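Local coordinates for protein EpsJ (Vibrio vulnificus, PDB 2RET) that is a pseudopilin of the type 2 secretion system, pairs with the pseudopilin EpsI, and probably forms part of the pseudopilus that serves protein export, at residues S30-I35 against K64-A69; K93-E98 against D121-N126; P117-V122 against V151-K156. All blocks are in the same frame, centred on the assembly; numbering follows the deposited sequence.

Contact 1. Residues S30-I35 against K64-A69; sequences SDFRQI and KGIMFA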
ATOM      1  N   SER B  30       1.989  -8.728  19.431  1.00 16.14           N
ATOM      2  CA  SER B  30       2.883  -8.029  18.511  1.00 16.51           C
ATOM      3  C   SER B  30       3.473  -9.003  17.491  1.00 15.79           C
ATOM      4  O   SER B  30       3.622  -8.641  16.327  1.00 16.89           O
ATOM      5  CB  SER B  30       3.994  -7.259  19.249  1.00 16.25           C
ATOM      6  OG  SER B  30       5.032  -8.119  19.777  1.00 18.43           O
ATOM      7  N   ASP B  31       3.793 -10.220  17.934  1.00 14.58           N
ATOM      8  CA  ASP B  31       4.487 -11.212  17.107  1.00 14.21           C
ATOM      9  C   ASP B  31       3.529 -11.989  16.199  1.00 13.16           C
ATOM     10  O   ASP B  31       3.707 -12.039  14.997  1.00 12.25           O
ATOM     11  CB  ASP B  31       5.267 -12.217  17.966  1.00 13.93           C
ATOM     12  CG  ASP B  31       6.521 -11.642  18.586  1.00 14.50           C
ATOM     13  OD1 ASP B  31       7.124 -10.684  18.048  1.00 13.08           O
ATOM     14  OD2 ASP B  31       6.942 -12.189  19.638  1.00 14.67           O
ATOM     15  N   PHE B  32       2.533 -12.610  16.799  1.00 13.39           N
ATOM     16  CA  PHE B  32       1.646 -13.482  16.078  1.00 13.40           C
ATOM     17  C   PHE B  32       0.684 -12.756  15.131  1.00 14.60           C
ATOM     18  O   PHE B  32       0.174 -13.371  14.168  1.00 15.96           O
ATOM     19  CB  PHE B  32       0.892 -14.380  17.042  1.00 13.63           C
ATOM     20  CG  PHE B  32       1.731 -15.447  17.642  1.00 11.97           C
ATOM     21  CD1 PHE B  32       1.996 -16.597  16.942  1.00 11.21           C
ATOM     22  CD2 PHE B  32       2.216 -15.325  18.933  1.00 12.06           C
ATOM     23  CE1 PHE B  32       2.771 -17.598  17.499  1.00 12.55           C
ATOM     24  CE2 PHE B  32       3.025 -16.306  19.481  1.00 12.42           C
ATOM     25  CZ  PHE B  32       3.297 -17.454  18.760  1.00 10.09           C
ATOM     26  N   ARG B  33       0.417 -11.479  15.384  1.00 14.72           N
ATOM     27  CA  ARG B  33      -0.367 -10.701  14.442  1.00 16.00           C
ATOM     28  C   ARG B  33       0.458 -10.174  13.240  1.00 16.51           C
ATOM     29  O   ARG B  33      -0.125  -9.687  12.268  1.00 16.94           O
ATOM     30  CB  ARG B  33      -1.075  -9.539  15.140  1.00 15.55           C
ATOM     31  CG  ARG B  33      -2.182  -9.938  16.086  1.00 15.36           C
ATOM     32  CD  ARG B  33      -2.642  -8.687  16.758  1.00 13.20           C
ATOM     33  NE  ARG B  33      -3.671  -8.797  17.787  1.00 12.92           N
ATOM     34  CZ  ARG B  33      -4.985  -8.726  17.572  1.00 14.41           C
ATOM     35  NH1 ARG B  33      -5.492  -8.591  16.359  1.00 12.64           N
ATOM     36  NH2 ARG B  33      -5.809  -8.771  18.609  1.00 16.43           N
ATOM     37  N   GLN B  34       1.782 -10.253  13.322  1.00 16.45           N
ATOM     38  CA  GLN B  34       2.664  -9.722  12.298  1.00 16.54           C
ATOM     39  C   GLN B  34       3.535 -10.813  11.656  1.00 15.69           C
ATOM     40  O   GLN B  34       4.657 -10.550  11.197  1.00 14.36           O
ATOM     41  CB  GLN B  34       3.510  -8.579  12.885  1.00 17.21           C
ATOM     42  CG  GLN B  34       2.613  -7.436  13.413  1.00 18.05           C
ATOM     43  CD  GLN B  34       3.224  -6.106  13.248  1.00 20.97           C
ATOM     44  OE1 GLN B  34       2.898  -5.340  12.319  1.00 24.23           O
ATOM     45  NE2 GLN B  34       4.134  -5.795  14.140  1.00 25.53           N
ATOM     46  N   ILE B  35       2.979 -12.011  11.574  1.00 14.28           N
ATOM     47  CA  ILE B  35       3.646 -13.150  10.925  1.00 14.66           C
ATOM     48  C   ILE B  35       3.843 -12.855   9.433  1.00 14.03           C
ATOM     49  O   ILE B  35       2.920 -12.390   8.765  1.00 13.64           O
ATOM     50  CB  ILE B  35       2.840 -14.482  11.093  1.00 14.52           C
ATOM     51  CG1 ILE B  35       2.779 -14.868  12.575  1.00 16.75           C
ATOM     52  CG2 ILE B  35       3.481 -15.644  10.277  1.00 14.15           C
ATOM     53  CD1 ILE B  35       2.159 -16.287  12.846  1.00 18.90           C
ATOM     54  N   LYS B  64       7.135 -28.155  23.413  1.00 17.27           N
ATOM     55  CA  LYS B  64       6.995 -27.652  22.051  1.00 17.07           C
ATOM     56  C   LYS B  64       7.695 -26.350  21.891  1.00 15.62           C
ATOM     57  O   LYS B  64       7.812 -25.592  22.853  1.00 14.70           O
ATOM     58  CB  LYS B  64       5.534 -27.483  21.680  1.00 17.33           C
ATOM     59  CG  LYS B  64       4.910 -28.783  21.299  1.00 17.68           C
ATOM     60  CD  LYS B  64       5.457 -29.282  19.965  1.00 18.38           C
ATOM     61  CE  LYS B  64       4.581 -30.386  19.427  1.00 20.37           C
ATOM     62  NZ  LYS B  64       4.046 -31.210  20.521  1.00 17.91           N
ATOM     63  N   GLY B  65       8.189 -26.121  20.683  1.00 14.85           N
ATOM     64  CA  GLY B  65       8.611 -24.782  20.266  1.00 15.05           C
ATOM     65  C   GLY B  65       8.118 -24.362  18.903  1.00 14.50           C
ATOM     66  O   GLY B  65       7.839 -25.195  18.070  1.00 14.01           O
ATOM     67  N   ILE B  66       8.046 -23.042  18.684  1.00 15.57           N
ATOM     68  CA  ILE B  66       7.569 -22.452  17.414  1.00 14.99           C
ATOM     69  C   ILE B  66       8.572 -21.386  16.963  1.00 15.58           C
ATOM     70  O   ILE B  66       9.231 -20.734  17.779  1.00 14.05           O
ATOM     71  CB  ILE B  66       6.075 -21.908  17.512  1.00 15.75           C
ATOM     72  CG1 ILE B  66       5.471 -21.630  16.138  1.00 15.47           C
ATOM     73  CG2 ILE B  66       5.951 -20.688  18.384  1.00 15.56           C
ATOM     74  CD1 ILE B  66       3.954 -21.476  16.142  1.00 15.91           C
HETATM   75  N   MSE B  67       8.729 -21.258  15.644  1.00 16.51           N
HETATM   76  CA  MSE B  67       9.591 -20.248  15.075  1.00 17.57           C
HETATM   77  C   MSE B  67       9.028 -19.806  13.759  1.00 17.55           C
HETATM   78  O   MSE B  67       8.589 -20.635  12.963  1.00 18.27           O
HETATM   79  CB  MSE B  67      11.034 -20.751  14.899  1.00 17.91           C
HETATM   80  CG  MSE B  67      12.032 -19.598  14.570  1.00 21.29           C
HETATM   81 SE   MSE B  67      13.875 -20.196  14.270  1.00 33.97          SE
HETATM   82  CE  MSE B  67      13.697 -21.270  12.625  1.00 26.97           C
ATOM     83  N   PHE B  68       9.109 -18.495  13.526  1.00 18.08           N
ATOM     84  CA  PHE B  68       8.588 -17.867  12.316  1.00 18.02           C
ATOM     85  C   PHE B  68       9.215 -16.479  12.029  1.00 18.34           C
ATOM     86  O   PHE B  68       9.788 -15.829  12.912  1.00 18.00           O
ATOM     87  CB  PHE B  68       7.040 -17.783  12.380  1.00 18.52           C
ATOM     88  CG  PHE B  68       6.496 -17.082  13.617  1.00 18.16           C
ATOM     89  CD1 PHE B  68       6.107 -17.816  14.741  1.00 19.18           C
ATOM     90  CD2 PHE B  68       6.338 -15.697  13.647  1.00 18.84           C
ATOM     91  CE1 PHE B  68       5.593 -17.184  15.871  1.00 18.60           C
ATOM     92  CE2 PHE B  68       5.823 -15.054  14.762  1.00 18.64           C
ATOM     93  CZ  PHE B  68       5.454 -15.776  15.873  1.00 20.17           C
ATOM     94  N   ALA B  69       9.099 -16.036  10.777  1.00 18.72           N
ATOM     95  CA  ALA B  69       9.486 -14.664  10.372  1.00 18.40           C
ATOM     96  C   ALA B  69       8.370 -13.710  10.742  1.00 18.52           C
ATOM     97  O   ALA B  69       7.222 -14.072  10.715  1.00 18.20           O
ATOM     98  CB  ALA B  69       9.781 -14.627   8.867  1.00 18.01           C
TER

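Contact 2. Residues K93-E98 against D121-N126; sequences KDERLE and DVEELN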
ATOM      1  N   LYS B  93      11.225 -23.171  28.952  1.00 18.51           N
ATOM      2  CA  LYS B  93      12.396 -23.593  29.704  1.00 19.00           C
ATOM      3  C   LYS B  93      12.099 -23.531  31.179  1.00 19.20           C
ATOM      4  O   LYS B  93      11.874 -22.456  31.711  1.00 19.72           O
ATOM      5  CB  LYS B  93      13.585 -22.719  29.388  1.00 19.94           C
ATOM      6  CG  LYS B  93      14.366 -23.226  28.221  1.00 21.75           C
ATOM      7  CD  LYS B  93      15.220 -24.394  28.650  1.00 23.17           C
ATOM      8  CE  LYS B  93      15.162 -25.475  27.621  1.00 24.68           C
ATOM      9  NZ  LYS B  93      15.762 -26.757  28.083  1.00 24.67           N
ATOM     10  N   ASP B  94      12.076 -24.701  31.810  1.00 19.02           N
ATOM     11  CA  ASP B  94      11.824 -24.844  33.219  1.00 19.80           C
ATOM     12  C   ASP B  94      10.578 -24.099  33.659  1.00 19.45           C
ATOM     13  O   ASP B  94      10.611 -23.240  34.535  1.00 18.21           O
ATOM     14  CB  ASP B  94      13.071 -24.469  33.998  1.00 20.49           C
ATOM     15  CG  ASP B  94      14.179 -25.535  33.859  1.00 22.26           C
ATOM     16  OD1 ASP B  94      13.945 -26.726  34.214  1.00 24.26           O
ATOM     17  OD2 ASP B  94      15.275 -25.172  33.387  1.00 24.66           O
ATOM     18  N   GLU B  95       9.481 -24.462  32.987  1.00 19.37           N
ATOM     19  CA  GLU B  95       8.161 -23.886  33.190  1.00 19.38           C
ATOM     20  C   GLU B  95       8.119 -22.361  33.018  1.00 19.23           C
ATOM     21  O   GLU B  95       7.302 -21.682  33.623  1.00 19.63           O
ATOM     22  CB  GLU B  95       7.611 -24.360  34.541  1.00 19.66           C
ATOM     23  CG  GLU B  95       7.286 -25.850  34.494  1.00 20.67           C
ATOM     24  CD  GLU B  95       6.767 -26.421  35.807  1.00 24.54           C
ATOM     25  OE1 GLU B  95       6.980 -25.788  36.883  1.00 25.41           O
ATOM     26  OE2 GLU B  95       6.160 -27.525  35.750  1.00 23.26           O
ATOM     27  N   ARG B  96       9.021 -21.846  32.195  1.00 18.90           N
ATOM     28  CA  ARG B  96       8.993 -20.467  31.755  1.00 19.68           C
ATOM     29  C   ARG B  96       8.738 -20.409  30.242  1.00 18.45           C
ATOM     30  O   ARG B  96       9.437 -21.064  29.464  1.00 18.44           O
ATOM     31  CB  ARG B  96      10.340 -19.784  31.979  1.00 20.41           C
ATOM     32  CG  ARG B  96      10.565 -19.150  33.301  1.00 22.98           C
ATOM     33  CD  ARG B  96      11.851 -18.286  33.205  1.00 28.81           C
ATOM     34  NE  ARG B  96      12.939 -18.987  32.492  1.00 31.63           N
ATOM     35  CZ  ARG B  96      13.853 -19.780  33.069  1.00 32.48           C
ATOM     36  NH1 ARG B  96      13.875 -19.975  34.385  1.00 34.17           N
ATOM     37  NH2 ARG B  96      14.773 -20.376  32.327  1.00 32.49           N
ATOM     38  N   LEU B  97       7.764 -19.605  29.836  1.00 16.97           N
ATOM     39  CA  LEU B  97       7.667 -19.204  28.450  1.00 17.10           C
ATOM     40  C   LEU B  97       8.758 -18.141  28.184  1.00 16.87           C
ATOM     41  O   LEU B  97       8.895 -17.160  28.911  1.00 16.58           O
ATOM     42  CB  LEU B  97       6.242 -18.695  28.086  1.00 16.95           C
ATOM     43  CG  LEU B  97       6.002 -18.445  26.590  1.00 15.56           C
ATOM     44  CD1 LEU B  97       5.880 -19.773  25.859  1.00 14.67           C
ATOM     45  CD2 LEU B  97       4.766 -17.572  26.375  1.00 14.11           C
ATOM     46  N   GLU B  98       9.556 -18.399  27.157  1.00 16.67           N
ATOM     47  CA  GLU B  98      10.609 -17.527  26.707  1.00 16.19           C
ATOM     48  C   GLU B  98      10.361 -17.190  25.266  1.00 16.60           C
ATOM     49  O   GLU B  98       9.895 -18.030  24.536  1.00 16.17           O
ATOM     50  CB  GLU B  98      11.951 -18.250  26.823  1.00 16.07           C
ATOM     51  CG  GLU B  98      12.308 -18.488  28.282  1.00 16.70           C
ATOM     52  CD  GLU B  98      13.718 -18.918  28.486  1.00 16.84           C
ATOM     53  OE1 GLU B  98      14.356 -19.481  27.574  1.00 15.33           O
ATOM     54  OE2 GLU B  98      14.197 -18.681  29.598  1.00 22.57           O
ATOM     55  N   ASP B 121       5.818 -20.018  35.344  1.00 14.60           N
ATOM     56  CA  ASP B 121       4.762 -20.993  35.606  1.00 15.57           C
ATOM     57  C   ASP B 121       3.846 -21.267  34.407  1.00 15.24           C
ATOM     58  O   ASP B 121       2.607 -21.215  34.515  1.00 15.15           O
ATOM     59  CB  ASP B 121       3.955 -20.586  36.840  1.00 15.86           C
ATOM     60  CG  ASP B 121       4.724 -20.795  38.146  1.00 17.84           C
ATOM     61  OD1 ASP B 121       5.798 -21.453  38.169  1.00 18.09           O
ATOM     62  OD2 ASP B 121       4.225 -20.298  39.165  1.00 21.67           O
ATOM     63  N   VAL B 122       4.480 -21.577  33.275  1.00 15.28           N
ATOM     64  CA  VAL B 122       3.783 -22.010  32.062  1.00 15.20           C
ATOM     65  C   VAL B 122       4.203 -23.446  31.852  1.00 16.15           C
ATOM     66  O   VAL B 122       5.361 -23.718  31.693  1.00 16.99           O
ATOM     67  CB  VAL B 122       4.131 -21.122  30.845  1.00 14.78           C
ATOM     68  CG1 VAL B 122       3.579 -21.719  29.548  1.00 13.18           C
ATOM     69  CG2 VAL B 122       3.550 -19.723  31.050  1.00 14.41           C
ATOM     70  N   GLU B 123       3.276 -24.373  31.898  1.00 16.88           N
ATOM     71  CA  GLU B 123       3.629 -25.771  31.777  1.00 18.17           C
ATOM     72  C   GLU B 123       3.800 -26.186  30.314  1.00 18.17           C
ATOM     73  O   GLU B 123       4.721 -26.950  29.966  1.00 19.26           O
ATOM     74  CB  GLU B 123       2.562 -26.634  32.456  1.00 18.62           C
ATOM     75  CG  GLU B 123       2.578 -26.512  33.996  1.00 21.25           C
ATOM     76  CD  GLU B 123       1.316 -27.027  34.664  1.00 24.21           C
ATOM     77  OE1 GLU B 123       0.387 -27.476  33.957  1.00 26.24           O
ATOM     78  OE2 GLU B 123       1.263 -26.991  35.914  1.00 27.10           O
ATOM     79  N   GLU B 124       2.931 -25.662  29.457  1.00 17.53           N
ATOM     80  CA  GLU B 124       2.795 -26.163  28.098  1.00 17.18           C
ATOM     81  C   GLU B 124       2.538 -24.990  27.182  1.00 16.24           C
ATOM     82  O   GLU B 124       2.004 -23.955  27.607  1.00 14.91           O
ATOM     83  CB  GLU B 124       1.648 -27.193  27.999  1.00 18.28           C
ATOM     84  CG  GLU B 124       1.696 -28.033  26.723  1.00 22.47           C
ATOM     85  CD  GLU B 124       0.546 -29.024  26.589  1.00 27.65           C
ATOM     86  OE1 GLU B 124       0.153 -29.656  27.611  1.00 28.74           O
ATOM     87  OE2 GLU B 124       0.050 -29.188  25.440  1.00 31.49           O
ATOM     88  N   LEU B 125       3.027 -25.179  25.958  1.00 15.05           N
ATOM     89  CA  LEU B 125       2.746 -24.421  24.785  1.00 14.55           C
ATOM     90  C   LEU B 125       2.138 -25.385  23.764  1.00 13.56           C
ATOM     91  O   LEU B 125       2.752 -26.351  23.415  1.00 12.76           O
ATOM     92  CB  LEU B 125       4.060 -23.821  24.232  1.00 14.93           C
ATOM     93  CG  LEU B 125       4.006 -23.144  22.849  1.00 15.72           C
ATOM     94  CD1 LEU B 125       3.086 -21.941  22.891  1.00 11.14           C
ATOM     95  CD2 LEU B 125       5.411 -22.768  22.314  1.00 15.03           C
ATOM     96  N   ASN B 126       0.931 -25.097  23.302  1.00 13.65           N
ATOM     97  CA  ASN B 126       0.325 -25.804  22.186  1.00 14.82           C
ATOM     98  C   ASN B 126      -0.237 -24.863  21.102  1.00 14.26           C
ATOM     99  O   ASN B 126      -0.918 -23.907  21.393  1.00 14.96           O
ATOM    100  CB  ASN B 126      -0.795 -26.708  22.667  1.00 15.39           C
ATOM    101  CG  ASN B 126      -1.242 -27.694  21.593  1.00 19.14           C
ATOM    102  OD1 ASN B 126      -0.426 -28.407  20.978  1.00 20.91           O
ATOM    103  ND2 ASN B 126      -2.538 -27.723  21.347  1.00 24.14           N
TER
HETATM  104  O   HOH W   1       7.945 -23.603  37.924  1.00 49.32           O

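Contact 3. Residues P117-V122 against V151-K156; sequences PLLSDV and VELTLK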
ATOM      1  N   PRO B 117      12.640 -13.841  29.010  1.00 20.41           N
ATOM      2  CA  PRO B 117      11.710 -14.524  29.940  1.00 20.73           C
ATOM      3  C   PRO B 117      10.380 -13.800  30.018  1.00 20.48           C
ATOM      4  O   PRO B 117      10.275 -12.772  30.681  1.00 22.15           O
ATOM      5  CB  PRO B 117      12.413 -14.469  31.299  1.00 20.74           C
ATOM      6  CG  PRO B 117      13.677 -13.723  31.103  1.00 20.95           C
ATOM      7  CD  PRO B 117      13.820 -13.274  29.692  1.00 20.58           C
ATOM      8  N   LEU B 118       9.360 -14.344  29.369  1.00 19.90           N
ATOM      9  CA  LEU B 118       8.097 -13.648  29.235  1.00 19.73           C
ATOM     10  C   LEU B 118       7.065 -13.989  30.336  1.00 18.93           C
ATOM     11  O   LEU B 118       6.286 -13.121  30.799  1.00 18.46           O
ATOM     12  CB  LEU B 118       7.534 -13.977  27.853  1.00 20.13           C
ATOM     13  CG  LEU B 118       6.570 -12.986  27.235  1.00 21.08           C
ATOM     14  CD1 LEU B 118       7.113 -11.505  27.267  1.00 21.07           C
ATOM     15  CD2 LEU B 118       6.314 -13.429  25.824  1.00 22.97           C
ATOM     16  N   LEU B 119       7.038 -15.251  30.744  1.00 17.86           N
ATOM     17  CA  LEU B 119       5.992 -15.709  31.646  1.00 17.41           C
ATOM     18  C   LEU B 119       6.398 -16.980  32.394  1.00 16.23           C
ATOM     19  O   LEU B 119       6.631 -18.017  31.805  1.00 14.76           O
ATOM     20  CB  LEU B 119       4.700 -15.922  30.831  1.00 17.68           C
ATOM     21  CG  LEU B 119       3.335 -16.031  31.474  1.00 17.70           C
ATOM     22  CD1 LEU B 119       2.940 -14.755  32.156  1.00 15.70           C
ATOM     23  CD2 LEU B 119       2.348 -16.402  30.347  1.00 16.68           C
ATOM     24  N   SER B 120       6.447 -16.860  33.715  1.00 15.25           N
ATOM     25  CA  SER B 120       6.790 -17.950  34.598  1.00 15.45           C
ATOM     26  C   SER B 120       5.574 -18.839  34.829  1.00 14.37           C
ATOM     27  O   SER B 120       4.457 -18.491  34.498  1.00 14.23           O
ATOM     28  CB  SER B 120       7.294 -17.396  35.928  1.00 15.40           C
ATOM     29  OG  SER B 120       6.255 -16.617  36.493  1.00 17.17           O
ATOM     30  N   ASP B 121       5.818 -20.018  35.344  1.00 14.60           N
ATOM     31  CA  ASP B 121       4.762 -20.993  35.606  1.00 15.57           C
ATOM     32  C   ASP B 121       3.846 -21.267  34.407  1.00 15.24           C
ATOM     33  O   ASP B 121       2.607 -21.215  34.515  1.00 15.15           O
ATOM     34  CB  ASP B 121       3.955 -20.586  36.840  1.00 15.86           C
ATOM     35  CG  ASP B 121       4.724 -20.795  38.146  1.00 17.84           C
ATOM     36  OD1 ASP B 121       5.798 -21.453  38.169  1.00 18.09           O
ATOM     37  OD2 ASP B 121       4.225 -20.298  39.165  1.00 21.67           O
ATOM     38  N   VAL B 122       4.480 -21.577  33.275  1.00 15.28           N
ATOM     39  CA  VAL B 122       3.783 -22.010  32.062  1.00 15.20           C
ATOM     40  C   VAL B 122       4.203 -23.446  31.852  1.00 16.15           C
ATOM     41  O   VAL B 122       5.361 -23.718  31.693  1.00 16.99           O
ATOM     42  CB  VAL B 122       4.131 -21.122  30.845  1.00 14.78           C
ATOM     43  CG1 VAL B 122       3.579 -21.719  29.548  1.00 13.18           C
ATOM     44  CG2 VAL B 122       3.550 -19.723  31.050  1.00 14.41           C
ATOM     45  N   VAL B 151      -2.837 -20.086  19.662  1.00 13.03           N
ATOM     46  CA  VAL B 151      -1.753 -20.291  20.590  1.00 12.69           C
ATOM     47  C   VAL B 151      -2.370 -20.498  21.965  1.00 12.37           C
ATOM     48  O   VAL B 151      -3.024 -19.616  22.484  1.00 11.10           O
ATOM     49  CB  VAL B 151      -0.771 -19.090  20.560  1.00 13.27           C
ATOM     50  CG1 VAL B 151       0.398 -19.332  21.570  1.00 11.36           C
ATOM     51  CG2 VAL B 151      -0.244 -18.910  19.120  1.00 10.78           C
ATOM     52  N   GLU B 152      -2.173 -21.697  22.523  1.00 13.13           N
ATOM     53  CA  GLU B 152      -2.644 -22.027  23.851  1.00 13.98           C
ATOM     54  C   GLU B 152      -1.508 -22.227  24.865  1.00 13.48           C
ATOM     55  O   GLU B 152      -0.586 -22.952  24.626  1.00 13.48           O
ATOM     56  CB  GLU B 152      -3.505 -23.285  23.791  1.00 14.90           C
ATOM     57  CG  GLU B 152      -4.129 -23.643  25.133  1.00 17.46           C
ATOM     58  CD  GLU B 152      -4.965 -24.887  25.030  1.00 21.93           C
ATOM     59  OE1 GLU B 152      -4.367 -25.998  24.923  1.00 22.04           O
ATOM     60  OE2 GLU B 152      -6.216 -24.725  25.031  1.00 24.60           O
ATOM     61  N   LEU B 153      -1.630 -21.565  26.014  1.00 13.45           N
ATOM     62  CA  LEU B 153      -0.726 -21.715  27.161  1.00 12.80           C
ATOM     63  C   LEU B 153      -1.472 -22.383  28.300  1.00 11.99           C
ATOM     64  O   LEU B 153      -2.627 -22.096  28.534  1.00 12.34           O
ATOM     65  CB  LEU B 153      -0.235 -20.341  27.634  1.00 13.07           C
ATOM     66  CG  LEU B 153       0.411 -19.455  26.554  1.00 13.26           C
ATOM     67  CD1 LEU B 153       0.738 -18.089  27.111  1.00 13.27           C
ATOM     68  CD2 LEU B 153       1.654 -20.144  26.060  1.00 10.35           C
ATOM     69  N   THR B 154      -0.796 -23.287  28.992  1.00 11.91           N
ATOM     70  CA  THR B 154      -1.283 -23.911  30.201  1.00 10.69           C
ATOM     71  C   THR B 154      -0.443 -23.300  31.334  1.00 11.39           C
ATOM     72  O   THR B 154       0.773 -23.550  31.457  1.00  9.07           O
ATOM     73  CB  THR B 154      -1.125 -25.440  30.137  1.00 11.28           C
ATOM     74  OG1 THR B 154      -1.790 -25.927  28.962  1.00  8.75           O
ATOM     75  CG2 THR B 154      -1.687 -26.173  31.465  1.00  8.98           C
ATOM     76  N   LEU B 155      -1.119 -22.451  32.111  1.00 12.22           N
ATOM     77  CA  LEU B 155      -0.566 -21.838  33.285  1.00 13.08           C
ATOM     78  C   LEU B 155      -0.863 -22.697  34.528  1.00 13.31           C
ATOM     79  O   LEU B 155      -1.927 -23.289  34.659  1.00 14.04           O
ATOM     80  CB  LEU B 155      -1.115 -20.426  33.477  1.00 13.14           C
ATOM     81  CG  LEU B 155      -1.093 -19.393  32.344  1.00 14.28           C
ATOM     82  CD1 LEU B 155      -1.207 -17.957  32.910  1.00 12.74           C
ATOM     83  CD2 LEU B 155       0.104 -19.552  31.429  1.00 16.73           C
ATOM     84  N   LYS B 156       0.105 -22.743  35.429  1.00 13.41           N
ATOM     85  CA  LYS B 156       0.008 -23.465  36.680  1.00 14.09           C
ATOM     86  C   LYS B 156      -1.175 -23.014  37.532  1.00 13.26           C
ATOM     87  O   LYS B 156      -1.864 -23.819  38.146  1.00 11.73           O
ATOM     88  CB  LYS B 156       1.301 -23.263  37.481  1.00 14.74           C
ATOM     89  CG  LYS B 156       2.476 -24.136  37.012  1.00 17.71           C
ATOM     90  CD  LYS B 156       3.215 -24.793  38.236  1.00 20.48           C
ATOM     91  CE  LYS B 156       3.723 -26.236  37.955  1.00 21.76           C
ATOM     92  NZ  LYS B 156       4.106 -26.996  39.252  1.00 24.12           N
TER

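Contact 1. Residues S30-I35 against K64-A69
Aromatic and aliphatic side chains carry this buried contact between the last turn of helix 10-32, with the residues just after it, and the start of strand 64-74. Phe68 is the centre. Its CG stands between the backbone N and the carbonyl carbon (chi1 55°), the crowded position, and the ring is directed from the strand at the helix end. The side chains of Phe32 and Phe68 run across each other at about a right angle, while their ring planes are 49° apart and meet obliquely, with the closest approach at 3.3 Å between Phe32 CE1 and Phe68 CE1. Phe68 CZ sits over one face of the Phe32 ring, offset toward its rim, while Ile66 CG2 reaches the edge of that ring, 4.2 Å from Phe32 CZ.

Ile35 supplies the aliphatic share. Ile35 CG1, anti to the carbonyl carbon, makes an off-centre CH-pi contact 4.2 Å from the centroid of the Phe68 ring, and CD1 continues over the centre of that face.

Backbone and polar groups play a lesser part. Asp31 O lies 3.7 Å from Phe68 CE2, and within the turn it accepts the amide of Gln34. The Asp31 carboxylate is buried but well satisfied: OD2 is hydrogen-bonded to Tyr90 OH, and OD1 forms salt bridges with Arg70 and Arg99, which would favour its charged form. Val151 also touches Phe32, from strand 148-155. The arrangement is that of the pilin-like fold, in which the C-terminal end of the long N-terminal helix packs its apolar side chains against an antiparallel sheet.

Contact 2. Residues K93-E98 against D121-N126
The tip of the beta hairpin joining strands 79-93 and 96-102 meets the start of strand 122-130, just after the chain crosses between two antiparallel sheets. Glu95, at the tip of the hairpin, has the most surface buried. Glu95 O accepts Val122 N at 2.8 Å, a nearly straight bond (164° at the hydrogen), though the N-H arrives from above the carbonyl plane. In return Glu95 CA makes a CA-H...O contact of 3.2 Å with Val122 O, so the two backbones are held close at this one point.

Val122 turns its CG2, anti to its own carbonyl carbon, to Leu97 CB at 4.1 Å. Leu97 places CG anti to the backbone N (chi1 -171°), and its side chain also packs on Tyr90 and Ile92 of strand 79-93, which makes this the apolar side of the contact. Next to Leu97, Arg96 grips Glu98 side-on, NE and NH2 both directed to Glu98 OE2 within the hairpin strand.

The Glu95 side chain extends beyond CG alongside that of Glu123, pointing the same way, their carboxylate planes 37° apart. With Asp121 also near, three acidic groups gather at this rim, a crowding that could raise their pKa values somewhat; Lys156 offers Glu95 a long, weak ion pair. A water mediates between two of these acids, donating to Glu95 OE1 at 2.6 Å and to Asp121 OD1 at 3.0 Å.

Contact 3. Residues P117-V122 against V151-K156
Leu119 and Leu155 cross at about a right angle, and Val122 completes the apolar cluster from beside them. Leu119 directs CG anti to the backbone N (chi1 -163°), so that its CD2 methyl reaches two partners on strand 148-155, Leu153 CD1 and Leu155 CD2, each 4.0 Å from Leu119 CD2. Against Leu153 the crossing is oblique. Val122 instead lies side by side with Leu155, both pointing the same way from one face of the sheet; Leu155 CD2 comes within 3.5 Å of Val122 CG2, tighter than usual for two methyls. Val122 CG1 is more loosely placed, 4.3 Å from Leu153 CD2.

At the turn the side chains of Asp121 and Lys156 cross obliquely. Their aliphatic parts touch, Asp121 CB to Lys156 CB at 3.8 Å, whereas Lys156 bends at chi2 and chi3 and carries its amine away, leaving the opposite charges apart. Between the two backbones Lys156 N donates to Asp121 O at 3.1 Å along an almost straight line (171°) and sets the register, with CA-H...O contacts from Leu155 CA to Asp121 O and Val122 CA to Thr154 O.

Val122 and Leu155 form an antiparallel non-hydrogen-bonded pair where strand 122-130 begins and strand 148-155 ends. Just before the turn, Leu118 and Leu119 both face Leu97 in a classic beta bulge, and the chain passes there from the six-stranded antiparallel sheet to the four-stranded one.

From the N terminus, the long helix 10-32 ends at contact 1, which closes the loop back onto strand 64-74 of the first sheet before the other two open. Contact 2 then spans from the hairpin at 93-98 to 121-126, and contact 3, running on to 151-156, opens on the stretch where contact 2 closes; the two overlap at Asp121 and Val122, neither nesting in the other, their centres about 5 Å apart. Together they tie edge strand 114-119 of the first sheet and its neighbour 96-102 to strands 122-130 and 148-155 of the second. Contact 1, about 16 Å from both by centres, touches them through Lys64 against Leu125 and Phe32 against Val151.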